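Local coordinates for protein YeaZ (Pseudomonas aeruginosa PAO579, PDB 4Y0W) that takes part in the biosynthesis of the tRNA modification threonylcarbamoyl adenosine, probably as a non-catalytic partner of the threonylcarbamoyl-transfer machinery, at residues Leu10-Thr15 / Glu195-Leu200; Ala19-Leu24 / Ser32-Ile37; Ser100-Leu105 / Ala120-Arg125; Asp127-Gly132 / Glu153-Pro158. All coordinates share one frame; numbering follows the deposited sequence.

Contact 1 of 4, residues Leu10-Thr15 / Glu195-Leu200. With NA (sodium ion), chain G.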
loop_
_atom_site.group_PDB
_atom_site.type_symbol
_atom_site.label_atom_id
_atom_site.label_comp_id
_atom_site.label_asym_id
_atom_site.label_seq_id
_atom_site.Cartn_x
_atom_site.Cartn_y
_atom_site.Cartn_z
ATOM N N LEU A 10 -37.280 52.709 8.420
ATOM C CA LEU A 10 -35.868 52.386 8.222
ATOM C C LEU A 10 -35.568 50.982 8.722
ATOM O O LEU A 10 -36.029 50.570 9.780
ATOM C CB LEU A 10 -34.981 53.381 8.949
ATOM C CG LEU A 10 -35.319 54.852 8.709
ATOM C CD1 LEU A 10 -34.659 55.726 9.781
ATOM C CD2 LEU A 10 -34.948 55.295 7.292
ATOM N N LEU A 11 -34.791 50.255 7.931
ATOM C CA LEU A 11 -34.307 48.949 8.293
ATOM C C LEU A 11 -32.844 49.108 8.639
ATOM O O LEU A 11 -32.131 49.887 7.993
ATOM C CB LEU A 11 -34.452 48.009 7.098
ATOM C CG LEU A 11 -34.003 46.563 7.289
ATOM C CD1 LEU A 11 -34.885 45.862 8.316
ATOM C CD2 LEU A 11 -34.031 45.846 5.943
ATOM N N ALA A 12 -32.391 48.371 9.650
ATOM C CA ALA A 12 -31.011 48.526 10.149
ATOM C C ALA A 12 -30.408 47.170 10.399
ATOM O O ALA A 12 -31.053 46.324 10.994
ATOM C CB ALA A 12 -31.015 49.333 11.447
ATOM N N LEU A 13 -29.184 46.930 9.956
ATOM C CA LEU A 13 -28.540 45.679 10.327
ATOM C C LEU A 13 -27.086 45.824 10.658
ATOM O O LEU A 13 -26.397 46.688 10.147
ATOM C CB LEU A 13 -28.740 44.620 9.258
ATOM C CG LEU A 13 -28.185 44.849 7.864
ATOM C CD1 LEU A 13 -26.763 44.312 7.776
ATOM C CD2 LEU A 13 -29.096 44.153 6.848
ATOM N N ASP A 14 -26.619 44.947 11.527
ATOM C CA ASP A 14 -25.219 44.928 11.885
ATOM C C ASP A 14 -24.722 43.508 12.057
ATOM O O ASP A 14 -25.353 42.697 12.750
ATOM C CB ASP A 14 -24.999 45.716 13.176
ATOM C CG ASP A 14 -23.563 46.047 13.378
ATOM O OD1 ASP A 14 -22.841 45.166 13.866
ATOM O OD2 ASP A 14 -23.144 47.159 12.998
ATOM N N THR A 15 -23.588 43.214 11.426
ATOM C CA THR A 15 -22.970 41.890 11.514
ATOM C C THR A 15 -21.472 42.029 11.649
ATOM O O THR A 15 -20.722 41.192 11.189
ATOM C CB THR A 15 -23.295 41.032 10.270
ATOM O OG1 THR A 15 -22.907 41.721 9.083
ATOM C CG2 THR A 15 -24.787 40.707 10.181
ATOM N N GLU A 195 -30.474 48.315 17.148
ATOM C CA GLU A 195 -31.341 49.341 17.757
ATOM C C GLU A 195 -30.672 50.703 17.875
ATOM O O GLU A 195 -31.314 51.744 17.704
ATOM C CB GLU A 195 -31.816 48.927 19.144
ATOM C CG GLU A 195 -32.958 49.815 19.619
ATOM C CD GLU A 195 -33.457 49.500 21.010
ATOM O OE1 GLU A 195 -33.305 48.348 21.492
ATOM O OE2 GLU A 195 -34.025 50.432 21.614
ATOM N N ASP A 196 -29.386 50.702 18.191
ATOM C CA ASP A 196 -28.662 51.967 18.347
ATOM C C ASP A 196 -28.187 52.483 17.003
ATOM O O ASP A 196 -28.120 53.711 16.772
ATOM C CB ASP A 196 -27.536 51.810 19.345
ATOM C CG ASP A 196 -28.028 51.300 20.670
ATOM O OD1 ASP A 196 -28.662 52.064 21.441
ATOM O OD2 ASP A 196 -27.793 50.117 20.923
ATOM N N LEU A 197 -27.898 51.537 16.110
ATOM C CA LEU A 197 -27.747 51.838 14.674
ATOM C C LEU A 197 -28.999 52.517 14.107
ATOM O O LEU A 197 -28.930 53.513 13.407
ATOM C CB LEU A 197 -27.460 50.554 13.905
ATOM C CG LEU A 197 -27.512 50.647 12.387
ATOM C CD1 LEU A 197 -26.543 51.698 11.865
ATOM C CD2 LEU A 197 -27.214 49.271 11.797
ATOM N N LEU A 198 -30.160 52.009 14.462
ATOM C CA LEU A 198 -31.415 52.646 14.045
ATOM C C LEU A 198 -31.489 54.101 14.513
ATOM O O LEU A 198 -31.763 55.004 13.726
ATOM C CB LEU A 198 -32.625 51.823 14.564
ATOM C CG LEU A 198 -34.039 52.058 13.997
ATOM C CD1 LEU A 198 -34.124 51.718 12.509
ATOM C CD2 LEU A 198 -35.060 51.231 14.767
ATOM N N SER A 199 -31.258 54.323 15.801
ATOM C CA SER A 199 -31.303 55.678 16.360
ATOM C C SER A 199 -30.417 56.586 15.507
ATOM O O SER A 199 -30.871 57.626 15.042
ATOM C CB SER A 199 -30.813 55.678 17.799
ATOM O OG SER A 199 -31.545 54.766 18.602
ATOM N N LEU A 200 -29.178 56.162 15.261
ATOM C CA LEU A 200 -28.256 56.970 14.483
ATOM C C LEU A 200 -28.710 57.132 13.007
ATOM O O LEU A 200 -28.600 58.221 12.431
ATOM C CB LEU A 200 -26.845 56.390 14.566
ATOM C CG LEU A 200 -26.156 56.383 15.929
ATOM C CD1 LEU A 200 -24.963 55.439 15.944
ATOM C CD2 LEU A 200 -25.691 57.771 16.319
HETATM NA NA NA G . -22.492 43.063 15.226
HETATM O O HOH W 1 -25.046 43.358 16.191
#
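Leu197 and Leu198 of a helix pack on the face of strand 10-14 that carries Ala12. The strand is central in the first of two five-stranded sheets of an actin-like ATPase (ASKHA) fold. Helix and strand run at 133° to each other, with their axes 7.5 Å apart.

The contact is almost wholly apolar. Ala12 CB sits between two leucine methyl groups. Leu197 CD2 lies 3.8 Å from Ala12 CB, and Leu198 CD1 lies 4.1 Å from it on the side toward Leu10. Leu198 CD1 also comes within 4.0 Å of Leu10 CB. The first torsion of Leu198 (chi1 -165°) sets CG opposite its own backbone N and lets the branch reach back to the strand.

Methyl groups also meet the strand backbone. Leu198 CD1 lies 3.5 Å from Leu10 O, and Leu197 CD2 comes closer still, 3.2 Å from Leu13 O. Leu11 and Leu13 turn to the other face, where they meet helices 41-56 and 77-92.

Polar chemistry appears at the strand end. Asp14 OD1 accepts a hydrogen bond from Ser16 and binds a sodium ion with Thr17 and Ala19. The distance from Asp14 OD1 to the ion is 2.5 Å.

Contact 2 of 4, residues Ala19-Leu24 / Ser32-Ile37; sequences ACSVAL and SHYEVI. With NA (sodium ion), chain G.
Cys20 pairs with Glu35, and Val22 with His33, through four backbone hydrogen bonds. They are the hydrogen-bonded pairs of an antiparallel beta hairpin. Cys20 N to Glu35 O is the shortest, at 2.8 Å and nearly straight (171°). Ala19 with Val36, Ser21 with Tyr34 and Ala23 with Ser32 form the non-hydrogen-bonded pairs. There the CA atoms come closer, and Ser21 CA makes a CA-H...O contact of 3.2 Å with His33 O.

On the face of these three pairs, the Tyr34 ring lies along strand 19-24. A chi1 of -179° swings the ring away from its own N and toward Ala19. Ser21 CB approaches Tyr34 CD2 to 3.8 Å. Ala19 CB lies 3.7 Å from Tyr34 CZ, near the hydroxyl end. Both meet the ring obliquely. Further along, Ala23 CB packs on Ser32 CB at 3.7 Å.

The next shell is polar. Ala19 O binds the sodium ion at 2.7 Å. Ser21 OG lies 2.6 Å from water 1, a ligand of the same ion, and accepts from Ala194 N. His193 stacks on Tyr34, and Arg44 pairs with Glu35.

The Cys20 and Val22 face is covered by helix 41-56. Helix 194-205 meets Ala23 and Ser32 on the other face. Strand 19-26 lies between strand 29-36, the edge strand within this chain, and strand 10-14, which continues the sheet inward.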
loop_
_atom_site.group_PDB
_atom_site.type_symbol
_atom_site.label_atom_id
_atom_site.label_comp_id
_atom_site.label_asym_id
_atom_site.label_seq_id
_atom_site.Cartn_x
_atom_site.Cartn_y
_atom_site.Cartn_z
ATOM N N ALA A 19 -22.061 39.271 17.162
ATOM C CA ALA A 19 -23.506 39.483 17.234
ATOM C C ALA A 19 -24.110 39.825 15.882
ATOM O O ALA A 19 -23.540 40.559 15.094
ATOM C CB ALA A 19 -23.827 40.588 18.223
ATOM N N CYS A 20 -25.288 39.291 15.633
ATOM C CA CYS A 20 -26.044 39.664 14.473
ATOM C C CYS A 20 -27.288 40.316 15.003
ATOM O O CYS A 20 -27.953 39.766 15.886
ATOM C CB CYS A 20 -26.368 38.431 13.653
ATOM S SG CYS A 20 -27.235 38.752 12.107
ATOM N N SER A 21 -27.589 41.514 14.520
ATOM C CA SER A 21 -28.801 42.179 14.957
ATOM C C SER A 21 -29.427 42.936 13.803
ATOM O O SER A 21 -28.746 43.367 12.855
ATOM C CB SER A 21 -28.550 43.107 16.168
ATOM O OG SER A 21 -27.550 44.087 15.905
ATOM N N VAL A 22 -30.739 43.090 13.914
ATOM C CA VAL A 22 -31.532 43.695 12.888
ATOM C C VAL A 22 -32.556 44.569 13.602
ATOM O O VAL A 22 -33.016 44.199 14.666
ATOM C CB VAL A 22 -32.198 42.608 12.016
ATOM C CG1 VAL A 22 -33.257 43.217 11.127
ATOM C CG2 VAL A 22 -31.162 41.903 11.135
ATOM N N ALA A 23 -32.908 45.725 13.033
ATOM C CA ALA A 23 -33.887 46.604 13.657
ATOM C C ALA A 23 -34.723 47.351 12.646
ATOM O O ALA A 23 -34.281 47.581 11.512
ATOM C CB ALA A 23 -33.206 47.602 14.556
ATOM N N LEU A 24 -35.892 47.798 13.115
ATOM C CA LEU A 24 -36.870 48.463 12.278
ATOM C C LEU A 24 -37.572 49.650 12.941
ATOM O O LEU A 24 -38.159 49.512 14.017
ATOM C CB LEU A 24 -37.929 47.451 11.872
ATOM C CG LEU A 24 -38.889 47.903 10.781
ATOM C CD1 LEU A 24 -38.192 47.934 9.423
ATOM C CD2 LEU A 24 -40.059 46.951 10.755
ATOM N N SER A 32 -36.393 45.398 17.434
ATOM C CA SER A 32 -35.097 44.795 17.156
ATOM C C SER A 32 -34.928 43.411 17.741
ATOM O O SER A 32 -35.492 43.093 18.767
ATOM C CB SER A 32 -33.958 45.693 17.651
ATOM O OG SER A 32 -34.159 46.142 18.972
ATOM N N HIS A 33 -34.140 42.607 17.044
ATOM C CA HIS A 33 -33.706 41.290 17.472
ATOM C C HIS A 33 -32.179 41.314 17.457
ATOM O O HIS A 33 -31.561 41.826 16.525
ATOM C CB HIS A 33 -34.201 40.183 16.513
ATOM C CG HIS A 33 -35.695 40.143 16.333
ATOM N ND1 HIS A 33 -36.299 39.676 15.180
ATOM C CD2 HIS A 33 -36.706 40.517 17.159
ATOM C CE1 HIS A 33 -37.615 39.755 15.310
ATOM N NE2 HIS A 33 -37.886 40.268 16.500
ATOM N N TYR A 34 -31.593 40.743 18.499
ATOM C CA TYR A 34 -30.154 40.688 18.711
ATOM C C TYR A 34 -29.865 39.250 19.034
ATOM O O TYR A 34 -30.529 38.668 19.886
ATOM C CB TYR A 34 -29.796 41.570 19.914
ATOM C CG TYR A 34 -28.332 41.675 20.313
ATOM C CD1 TYR A 34 -27.760 40.776 21.223
ATOM C CD2 TYR A 34 -27.538 42.718 19.843
ATOM C CE1 TYR A 34 -26.439 40.902 21.622
ATOM C CE2 TYR A 34 -26.210 42.846 20.229
ATOM C CZ TYR A 34 -25.662 41.939 21.125
ATOM O OH TYR A 34 -24.341 42.056 21.525
ATOM N N GLU A 35 -28.894 38.662 18.361
ATOM C CA GLU A 35 -28.568 37.259 18.592
ATOM C C GLU A 35 -27.074 37.148 18.523
ATOM O O GLU A 35 -26.478 37.591 17.539
ATOM C CB GLU A 35 -29.240 36.371 17.540
ATOM C CG GLU A 35 -28.872 34.899 17.611
ATOM C CD GLU A 35 -29.859 33.999 16.883
ATOM O OE1 GLU A 35 -29.849 33.975 15.628
ATOM O OE2 GLU A 35 -30.628 33.295 17.575
ATOM N N VAL A 36 -26.467 36.602 19.583
ATOM C CA VAL A 36 -25.013 36.360 19.606
ATOM C C VAL A 36 -24.741 34.907 19.360
ATOM O O VAL A 36 -25.068 34.048 20.183
ATOM C CB VAL A 36 -24.311 36.691 20.939
ATOM C CG1 VAL A 36 -22.792 36.759 20.728
ATOM C CG2 VAL A 36 -24.838 37.987 21.521
ATOM N N ILE A 37 -24.108 34.643 18.237
ATOM C CA ILE A 37 -23.830 33.293 17.882
ATOM C C ILE A 37 -22.607 33.201 16.989
ATOM O O ILE A 37 -22.243 34.154 16.284
ATOM C CB ILE A 37 -25.032 32.635 17.174
ATOM C CG1 ILE A 37 -25.421 33.440 15.915
ATOM C CG2 ILE A 37 -26.191 32.454 18.145
ATOM C CD1 ILE A 37 -26.485 32.776 15.069
HETATM NA NA NA G . -22.492 43.063 15.226
HETATM O O HOH W 1 -25.046 43.358 16.191
#

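Contact 3 of 4, residues Ser100-Leu105 / Ala120-Arg125; sequences SDLAIL and AAIDAR. With NA (sodium ion), chain F.
Ile122 CD1 is the bump of this contact. It pushes into a hollow between Leu102 and Leu105, one turn apart along helix 101-113. Leu105 CD1 stands 3.6 Å from Ile122 CD1, and Leu102 CD2 stands 3.7 Å from it. Both leucines cross the isoleucine at a slant. Asp101 CB adds a looser contact with the same methyl group. A chi1 of -73° aims the longer branch of Ile122, CG1 and CD1, at the helix.

Ala120 is the second, smaller bump on this strand face. Its CB lies 3.4 Å from Leu102 O and 3.8 Å from Leu102 CD2. Leu105 CD1 reaches over to Ala120 CB as well, at 4.0 Å. Residues 101-105 of the helix run at 126° to residues 120-123 of the strand, in the second sheet of the actin-like fold. The other flank of the helix meets helix 194-205.

Ser100 is the N-cap, and its OG accepts from Leu102 N at 3.2 Å. Beyond the strand, Asp123 OD1 and Ala124 O bind a sodium ion with Glu128 and Tyr175. The side chains that meet are apolar, and the backbone oxygens touched across the contact meet carbon, so the fit rests on shape and burial.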
loop_
_atom_site.group_PDB
_atom_site.type_symbol
_atom_site.label_atom_id
_atom_site.label_comp_id
_atom_site.label_asym_id
_atom_site.label_seq_id
_atom_site.Cartn_x
_atom_site.Cartn_y
_atom_site.Cartn_z
ATOM N N SER A 100 -20.900 54.220 11.397
ATOM C CA SER A 100 -19.725 53.693 12.077
ATOM C C SER A 100 -20.109 52.841 13.244
ATOM O O SER A 100 -20.968 53.210 14.059
ATOM C CB SER A 100 -18.872 54.828 12.615
ATOM O OG SER A 100 -17.691 54.301 13.159
ATOM N N ASP A 101 -19.422 51.720 13.365
ATOM C CA ASP A 101 -19.596 50.855 14.530
ATOM C C ASP A 101 -19.085 51.455 15.825
ATOM O O ASP A 101 -19.519 51.027 16.886
ATOM C CB ASP A 101 -18.949 49.505 14.294
ATOM C CG ASP A 101 -19.858 48.580 13.508
ATOM O OD1 ASP A 101 -20.948 48.231 14.041
ATOM O OD2 ASP A 101 -19.499 48.225 12.368
ATOM N N LEU A 102 -18.159 52.415 15.731
ATOM C CA LEU A 102 -17.656 53.099 16.889
ATOM C C LEU A 102 -18.754 53.994 17.408
ATOM O O LEU A 102 -18.972 54.073 18.591
ATOM C CB LEU A 102 -16.402 53.896 16.543
ATOM C CG LEU A 102 -15.138 53.069 16.293
ATOM C CD1 LEU A 102 -14.028 53.929 15.693
ATOM C CD2 LEU A 102 -14.622 52.373 17.551
ATOM N N ALA A 103 -19.476 54.633 16.506
ATOM C CA ALA A 103 -20.630 55.456 16.877
ATOM C C ALA A 103 -21.750 54.612 17.464
ATOM O O ALA A 103 -22.408 55.008 18.412
ATOM C CB ALA A 103 -21.159 56.191 15.657
ATOM N N ILE A 104 -21.989 53.451 16.888
ATOM C CA ILE A 104 -23.056 52.592 17.386
ATOM C C ILE A 104 -22.805 52.241 18.851
ATOM O O ILE A 104 -23.703 52.315 19.693
ATOM C CB ILE A 104 -23.228 51.336 16.492
ATOM C CG1 ILE A 104 -23.718 51.781 15.098
ATOM C CG2 ILE A 104 -24.256 50.374 17.096
ATOM C CD1 ILE A 104 -23.355 50.839 13.982
ATOM N N LEU A 105 -21.567 51.895 19.151
ATOM C CA LEU A 105 -21.158 51.623 20.517
ATOM C C LEU A 105 -21.462 52.775 21.442
ATOM O O LEU A 105 -21.971 52.577 22.538
ATOM C CB LEU A 105 -19.670 51.405 20.564
ATOM C CG LEU A 105 -19.165 50.063 20.125
ATOM C CD1 LEU A 105 -17.658 50.150 20.095
ATOM C CD2 LEU A 105 -19.632 48.991 21.103
ATOM N N ALA A 120 -15.059 55.051 22.307
ATOM C CA ALA A 120 -15.281 53.751 21.751
ATOM C C ALA A 120 -13.992 53.271 21.197
ATOM O O ALA A 120 -13.326 54.005 20.463
ATOM C CB ALA A 120 -16.280 53.830 20.631
ATOM N N ALA A 121 -13.659 52.019 21.487
ATOM C CA ALA A 121 -12.461 51.425 20.936
ATOM C C ALA A 121 -12.738 49.954 20.595
ATOM O O ALA A 121 -13.278 49.190 21.402
ATOM C CB ALA A 121 -11.332 51.553 21.930
ATOM N N ILE A 122 -12.343 49.544 19.402
ATOM C CA ILE A 122 -12.623 48.183 18.938
ATOM C C ILE A 122 -11.321 47.546 18.566
ATOM O O ILE A 122 -10.533 48.173 17.896
ATOM C CB ILE A 122 -13.571 48.180 17.720
ATOM C CG1 ILE A 122 -14.977 48.529 18.187
ATOM C CG2 ILE A 122 -13.572 46.813 17.028
ATOM C CD1 ILE A 122 -15.950 48.960 17.125
ATOM N N ASP A 123 -11.097 46.302 18.991
ATOM C CA ASP A 123 -9.818 45.659 18.732
ATOM C C ASP A 123 -9.608 45.559 17.250
ATOM O O ASP A 123 -10.541 45.275 16.505
ATOM C CB ASP A 123 -9.750 44.265 19.335
ATOM C CG ASP A 123 -8.342 43.738 19.398
ATOM O OD1 ASP A 123 -7.373 44.510 19.199
ATOM O OD2 ASP A 123 -8.181 42.548 19.671
ATOM N N ALA A 124 -8.375 45.788 16.834
ATOM C CA ALA A 124 -8.040 45.823 15.426
ATOM C C ALA A 124 -6.907 44.877 15.212
ATOM O O ALA A 124 -6.333 44.360 16.164
ATOM C CB ALA A 124 -7.619 47.225 15.018
ATOM N N ARG A 125 -6.590 44.646 13.952
ATOM C CA ARG A 125 -5.522 43.735 13.594
ATOM C C ARG A 125 -4.175 44.308 13.976
ATOM O O ARG A 125 -3.920 45.501 13.792
ATOM C CB ARG A 125 -5.526 43.494 12.093
ATOM C CG ARG A 125 -6.746 42.754 11.584
ATOM C CD ARG A 125 -6.642 42.514 10.084
ATOM N NE ARG A 125 -7.812 41.796 9.570
ATOM C CZ ARG A 125 -7.986 40.471 9.637
ATOM N NH1 ARG A 125 -7.060 39.686 10.203
ATOM N NH2 ARG A 125 -9.095 39.920 9.140
HETATM NA NA NA F . -5.160 44.685 18.376
HETATM O O HOH W 2 -4.093 43.540 16.992
#

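Contact 4 of 4, residues Asp127-Gly132 / Glu153-Pro158. With NA (sodium ion), chain F.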
loop_
_atom_site.group_PDB
_atom_site.type_symbol
_atom_site.label_atom_id
_atom_site.label_comp_id
_atom_site.label_asym_id
_atom_site.label_seq_id
_atom_site.Cartn_x
_atom_site.Cartn_y
_atom_site.Cartn_z
ATOM N N ASP A 127 -1.975 44.655 16.887
ATOM C CA ASP A 127 -1.556 45.514 17.998
ATOM C C ASP A 127 -1.991 46.957 17.861
ATOM O O ASP A 127 -1.301 47.869 18.286
ATOM C CB ASP A 127 -0.068 45.468 18.157
ATOM C CG ASP A 127 0.351 45.743 19.590
ATOM O OD1 ASP A 127 -0.455 45.441 20.477
ATOM O OD2 ASP A 127 1.475 46.238 19.854
ATOM N N GLU A 128 -3.128 47.133 17.213
ATOM C CA GLU A 128 -3.756 48.396 17.109
ATOM C C GLU A 128 -5.194 48.243 17.554
ATOM O O GLU A 128 -5.685 47.129 17.769
ATOM C CB GLU A 128 -3.651 48.897 15.678
ATOM C CG GLU A 128 -2.200 49.130 15.234
ATOM C CD GLU A 128 -2.097 49.967 13.969
ATOM O OE1 GLU A 128 -2.832 49.681 13.000
ATOM O OE2 GLU A 128 -1.301 50.931 13.950
ATOM N N VAL A 129 -5.857 49.378 17.683
ATOM C CA VAL A 129 -7.264 49.455 18.016
ATOM C C VAL A 129 -7.848 50.533 17.131
ATOM O O VAL A 129 -7.171 51.464 16.715
ATOM C CB VAL A 129 -7.518 49.807 19.517
ATOM C CG1 VAL A 129 -6.857 48.785 20.431
ATOM C CG2 VAL A 129 -6.966 51.193 19.861
ATOM N N TYR A 130 -9.117 50.383 16.836
ATOM C CA TYR A 130 -9.831 51.367 16.152
ATOM C C TYR A 130 -10.307 52.256 17.263
ATOM O O TYR A 130 -10.669 51.742 18.303
ATOM C CB TYR A 130 -11.005 50.736 15.382
ATOM C CG TYR A 130 -10.565 49.780 14.288
ATOM C CD1 TYR A 130 -10.108 50.250 13.062
ATOM C CD2 TYR A 130 -10.628 48.400 14.475
ATOM C CE1 TYR A 130 -9.703 49.368 12.059
ATOM C CE2 TYR A 130 -10.221 47.516 13.486
ATOM C CZ TYR A 130 -9.752 48.004 12.282
ATOM O OH TYR A 130 -9.351 47.105 11.315
ATOM N N TRP A 131 -10.355 53.575 17.011
ATOM C CA TRP A 131 -10.565 54.584 18.042
ATOM C C TRP A 131 -11.464 55.703 17.550
ATOM O O TRP A 131 -11.261 56.250 16.496
ATOM C CB TRP A 131 -9.226 55.133 18.533
ATOM C CG TRP A 131 -9.294 56.177 19.652
ATOM C CD1 TRP A 131 -9.161 57.525 19.509
ATOM C CD2 TRP A 131 -9.505 55.951 21.052
ATOM N NE1 TRP A 131 -9.248 58.147 20.728
ATOM C CE2 TRP A 131 -9.465 57.209 21.690
ATOM C CE3 TRP A 131 -9.675 54.813 21.834
ATOM C CZ2 TRP A 131 -9.588 57.354 23.060
ATOM C CZ3 TRP A 131 -9.822 54.958 23.191
ATOM C CH2 TRP A 131 -9.776 56.218 23.797
ATOM N N GLY A 132 -12.483 56.031 18.333
ATOM C CA GLY A 132 -13.327 57.148 18.003
ATOM C C GLY A 132 -14.025 57.660 19.238
ATOM O O GLY A 132 -14.561 56.862 20.020
ATOM N N GLU A 153 -1.013 53.128 22.777
ATOM C CA GLU A 153 -0.280 54.178 23.490
ATOM C C GLU A 153 -0.512 55.584 22.917
ATOM O O GLU A 153 -0.237 56.555 23.583
ATOM C CB GLU A 153 1.228 53.874 23.672
ATOM C CG GLU A 153 1.890 52.781 22.856
ATOM C CD GLU A 153 1.470 51.380 23.243
ATOM O OE1 GLU A 153 1.767 50.886 24.356
ATOM O OE2 GLU A 153 0.815 50.772 22.389
ATOM N N ARG A 154 -1.077 55.685 21.728
ATOM C CA ARG A 154 -1.316 56.963 21.101
ATOM C C ARG A 154 -2.778 57.419 21.141
ATOM O O ARG A 154 -3.087 58.494 20.635
ATOM C CB ARG A 154 -0.818 56.906 19.658
ATOM C CG ARG A 154 0.696 56.723 19.545
ATOM C CD ARG A 154 1.149 56.540 18.100
ATOM N NE ARG A 154 1.163 57.806 17.364
ATOM C CZ ARG A 154 0.734 57.973 16.111
ATOM N NH1 ARG A 154 0.230 56.963 15.409
ATOM N NH2 ARG A 154 0.798 59.171 15.552
ATOM N N VAL A 155 -3.695 56.652 21.730
ATOM C CA VAL A 155 -5.086 57.112 21.697
ATOM C C VAL A 155 -5.283 58.367 22.565
ATOM O O VAL A 155 -4.592 58.546 23.557
ATOM C CB VAL A 155 -6.129 56.020 22.064
ATOM C CG1 VAL A 155 -6.063 54.867 21.088
ATOM C CG2 VAL A 155 -5.991 55.528 23.500
ATOM N N ALA A 156 -6.251 59.200 22.192
ATOM C CA ALA A 156 -6.521 60.448 22.901
ATOM C C ALA A 156 -7.995 60.843 22.925
ATOM O O ALA A 156 -8.741 60.574 21.984
ATOM C CB ALA A 156 -5.732 61.572 22.260
ATOM N N VAL A 157 -8.379 61.553 23.976
ATOM C CA VAL A 157 -9.735 62.056 24.108
ATOM C C VAL A 157 -9.746 63.577 23.871
ATOM O O VAL A 157 -8.791 64.249 24.201
ATOM C CB VAL A 157 -10.345 61.676 25.476
ATOM C CG1 VAL A 157 -10.463 60.163 25.585
ATOM C CG2 VAL A 157 -9.509 62.180 26.646
ATOM N N PRO A 158 -10.825 64.116 23.282
ATOM C CA PRO A 158 -10.929 65.553 23.033
ATOM C C PRO A 158 -11.487 66.406 24.210
ATOM O O PRO A 158 -11.546 67.624 24.119
ATOM C CB PRO A 158 -11.907 65.609 21.863
ATOM C CG PRO A 158 -12.852 64.485 22.150
ATOM C CD PRO A 158 -12.045 63.403 22.829
HETATM NA NA NA F . -5.160 44.685 18.376
HETATM O O HOH W 2 -4.093 43.540 16.992
#
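Val155 lies over one face of the Trp131 indole. Its CB sits above the centre of the six-membered ring, 3.5 Å from the centroid and 13° off the ring normal. This is a CH-pi contact. The two methyl groups spread from there over the ring: CG1 of Val155 leans back toward Trp131 CD2, and its CG2 reaches the outer carbons CZ3 and CH2. The two side chains cross at about a right angle.

The edge of the same indole is used for polar contact. Trp131 NE1 donates to Ala156 O at 2.8 Å, with an angle of 151° at the hydrogen. The oxygen lies in the indole plane. The nitrogen stands above the carbonyl plane by 38°, so the bond does not follow a lone pair. Face and edge contacts together restrict the tilt of the ring.

Trp131 belongs to strand 129-137 of the second sheet of the actin-like fold. Segment 153-158 is part of the loop between strands 140-150 and 167-169. It runs alongside this strand in nearly the same direction. Val157 CG1 approaches the indole edge at CZ2, 3.9 Å away. Toward the sodium site, Val129 CG2 meets Val155 CG1 at 4.0 Å, nearly at right angles. Glu128 O binds the ion at 2.6 Å.

In the fold
Contacts 1 and 2 belong to the first five-stranded sheet, and contacts 3 and 4 to the second. Contact 1 joins strand 10-14 to helix 194-205, and contacts 2, 3 and 4 follow one another between its segments. The centres of contacts 1 and 2 are about 9 Å apart, on neighbouring strands 10-14 and 19-26. The centres of contacts 3 and 4 are about 10 Å apart, on neighbouring strands 117-123 and 129-137. Each pair reaches its own sodium ion. Contacts 1 and 3 meet between the sheets, where Leu200 packs on helix 101-113. The centres of contacts 2 and 4 are about 27 Å apart. Both sheets have strand order 3-2-1-4-5, consistent with the duplicated actin-like fold.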